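Local coordinates for protein MerB2 (Bacillus megaterium, PDB 5C17) that probably acts as an organomercurial lyase that cleaves carbon-mercury bonds, and is seen here holding a mercury(II) ion with a bound dithiol, at residues I191-L194 with E195-L198. Sequence-based numbering, arbitrary orientation.
Sequences IMTL and EQAL
T193 and Q196 exchange hydrogen bonds across the first turn of helix 194-207, the reciprocal pattern that defines a capping box. The N-cap residue, T193, accepts from the backbone: Q196 N reaches T193 OG1 at 3.1 Å with an N-H...O angle of 158°. In return T193 N donates to the side-chain amide, 3.0 Å from Q196 OE1 and nearly straight at 169°, although the donor sits above the carbonyl plane of the amide instead of on a lone pair. The threonine torsion accounts for the first bond: chi1 of 66° tucks OG1 over the main chain, where it meets the backbone N-H of Q196. The glutamine chain, extended beyond CG, passes OG1 closely, with Q196 CG 3.1 Å from T193 OG1, and carries its amide back to the start of the turn. A valine in place of T193 would probably leave Q196 N without its capping acceptor and set a methyl group against the glutamine chain. Regular helical bonds take over from here: A197 N donates to T193 O at 3.1 Å, and L198 N to L194 O at 3.0 Å. The M192 chain bends at chi3 and brings its CE to 3.4 Å from A197 N, with A197 CB the apolar partner of M192 CE at 3.9 Å. Strand 190-192, at one edge of a three-stranded sheet, leads into helix 194-207 through this cap. M192 is tied by backbone hydrogen bonds to I149 of strand 148-151, and its side chain also touches I104 of helix 103-113. L194 packs on L107 of that helix, on I149 and on L139 of strand 138-143, while L198 O accepts from T111 OG1 of helix 103-113. The contacts of M192 and L194 with I149, and of L194 with L139, link the helix start to both the three-stranded and the eight-stranded sheet.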
ATOM      1  N   ILE A 191      15.286   3.269   8.543  1.00 12.74           N
ATOM      2  CA  ILE A 191      14.935   4.391   7.703  1.00 12.40           C
ATOM      3  C   ILE A 191      15.208   4.041   6.259  1.00 12.72           C
ATOM      4  O   ILE A 191      16.244   3.439   5.941  1.00 13.16           O
ATOM      5  CB  ILE A 191      15.768   5.618   8.097  1.00 13.78           C
ATOM      6  CG1 ILE A 191      15.467   6.027   9.539  1.00 16.13           C
ATOM      7  CG2 ILE A 191      15.543   6.789   7.148  1.00 14.43           C
ATOM      8  CD1 ILE A 191      14.100   6.577   9.765  1.00 18.35           C
ATOM      9  N   MET A 192      14.293   4.435   5.391  1.00 12.40           N
ATOM     10  CA  MET A 192      14.526   4.358   3.951  1.00 13.73           C
ATOM     11  C   MET A 192      14.106   5.692   3.336  1.00 12.39           C
ATOM     12  O   MET A 192      13.417   6.501   3.956  1.00 12.46           O
ATOM     13  CB  MET A 192      13.801   3.179   3.302  1.00 15.35           C
ATOM     14  CG  MET A 192      12.294   3.244   3.457  1.00 15.72           C
ATOM     15  SD  MET A 192      11.318   1.947   2.610  1.00 16.81           S
ATOM     16  CE  MET A 192      11.617   2.315   0.898  1.00 18.32           C
ATOM     17  N   THR A 193      14.537   5.914   2.108  1.00 12.10           N
ATOM     18  CA  THR A 193      14.323   7.182   1.456  1.00 12.84           C
ATOM     19  C   THR A 193      13.064   7.149   0.614  1.00 11.25           C
ATOM     20  O   THR A 193      12.531   6.079   0.267  1.00 12.12           O
ATOM     21  CB  THR A 193      15.493   7.532   0.532  1.00 13.13           C
ATOM     22  OG1 THR A 193      15.523   6.595  -0.544  1.00 14.33           O
ATOM     23  CG2 THR A 193      16.831   7.522   1.291  1.00 14.73           C
ATOM     24  N   LEU A 194      12.605   8.334   0.250  1.00 11.28           N
ATOM     25  CA  LEU A 194      11.435   8.433  -0.608  1.00 11.84           C
ATOM     26  C   LEU A 194      11.714   7.879  -2.002  1.00 11.81           C
ATOM     27  O   LEU A 194      10.847   7.232  -2.599  1.00 12.00           O
ATOM     28  CB  LEU A 194      10.960   9.884  -0.697  1.00 11.67           C
ATOM     29  CG  LEU A 194      10.702  10.594   0.625  1.00 12.95           C
ATOM     30  CD1 LEU A 194       9.965  11.897   0.404  1.00 13.41           C
ATOM     31  CD2 LEU A 194       9.963   9.718   1.618  1.00 13.08           C
ATOM     32  N   GLU A 195      12.920   8.101  -2.523  1.00 12.69           N
ATOM     33  CA  GLU A 195      13.285   7.540  -3.824  1.00 14.27           C
ATOM     34  C   GLU A 195      13.213   6.020  -3.792  1.00 14.09           C
ATOM     35  O   GLU A 195      12.749   5.392  -4.745  1.00 14.05           O
ATOM     36  CB  GLU A 195      14.694   8.003  -4.263  1.00 16.07           C
ATOM     37  CG  GLU A 195      14.737   9.428  -4.823  1.00 18.99           C
ATOM     38  CD  GLU A 195      16.097   9.828  -5.417  1.00 22.15           C
ATOM     39  OE1 GLU A 195      16.961   8.949  -5.669  1.00 22.57           O
ATOM     40  OE2 GLU A 195      16.285  11.045  -5.641  1.00 24.34           O
ATOM     41  N   GLN A 196      13.683   5.420  -2.701  1.00 13.88           N
ATOM     42  CA  GLN A 196      13.613   3.964  -2.584  1.00 15.84           C
ATOM     43  C   GLN A 196      12.151   3.484  -2.569  1.00 14.43           C
ATOM     44  O   GLN A 196      11.817   2.472  -3.194  1.00 15.48           O
ATOM     45  CB  GLN A 196      14.372   3.486  -1.336  1.00 19.06           C
ATOM     46  CG  GLN A 196      15.884   3.687  -1.456  1.00 21.86           C
ATOM     47  CD  GLN A 196      16.693   3.770  -0.129  1.00 23.88           C
ATOM     48  OE1 GLN A 196      16.167   3.711   1.000  1.00 22.62           O
ATOM     49  NE2 GLN A 196      18.007   3.905  -0.291  1.00 25.50           N
ATOM     50  N   ALA A 197      11.271   4.207  -1.882  1.00 13.03           N
ATOM     51  CA  ALA A 197       9.862   3.814  -1.826  1.00 12.99           C
ATOM     52  C   ALA A 197       9.236   3.877  -3.215  1.00 12.76           C
ATOM     53  O   ALA A 197       8.443   3.015  -3.581  1.00 12.90           O
ATOM     54  CB  ALA A 197       9.098   4.680  -0.841  1.00 12.89           C
ATOM     55  N   LEU A 198       9.593   4.888  -3.998  1.00 12.45           N
ATOM     56  CA  LEU A 198       9.107   4.956  -5.372  1.00 13.37           C
ATOM     57  C   LEU A 198       9.491   3.715  -6.146  1.00 13.52           C
ATOM     58  O   LEU A 198       8.683   3.156  -6.882  1.00 14.31           O
ATOM     59  CB  LEU A 198       9.646   6.191  -6.081  1.00 14.40           C
ATOM     60  CG  LEU A 198       8.892   7.487  -5.850  1.00 14.98           C
ATOM     61  CD1 LEU A 198       9.687   8.657  -6.388  1.00 16.80           C
ATOM     62  CD2 LEU A 198       7.524   7.426  -6.517  1.00 15.54           C
TER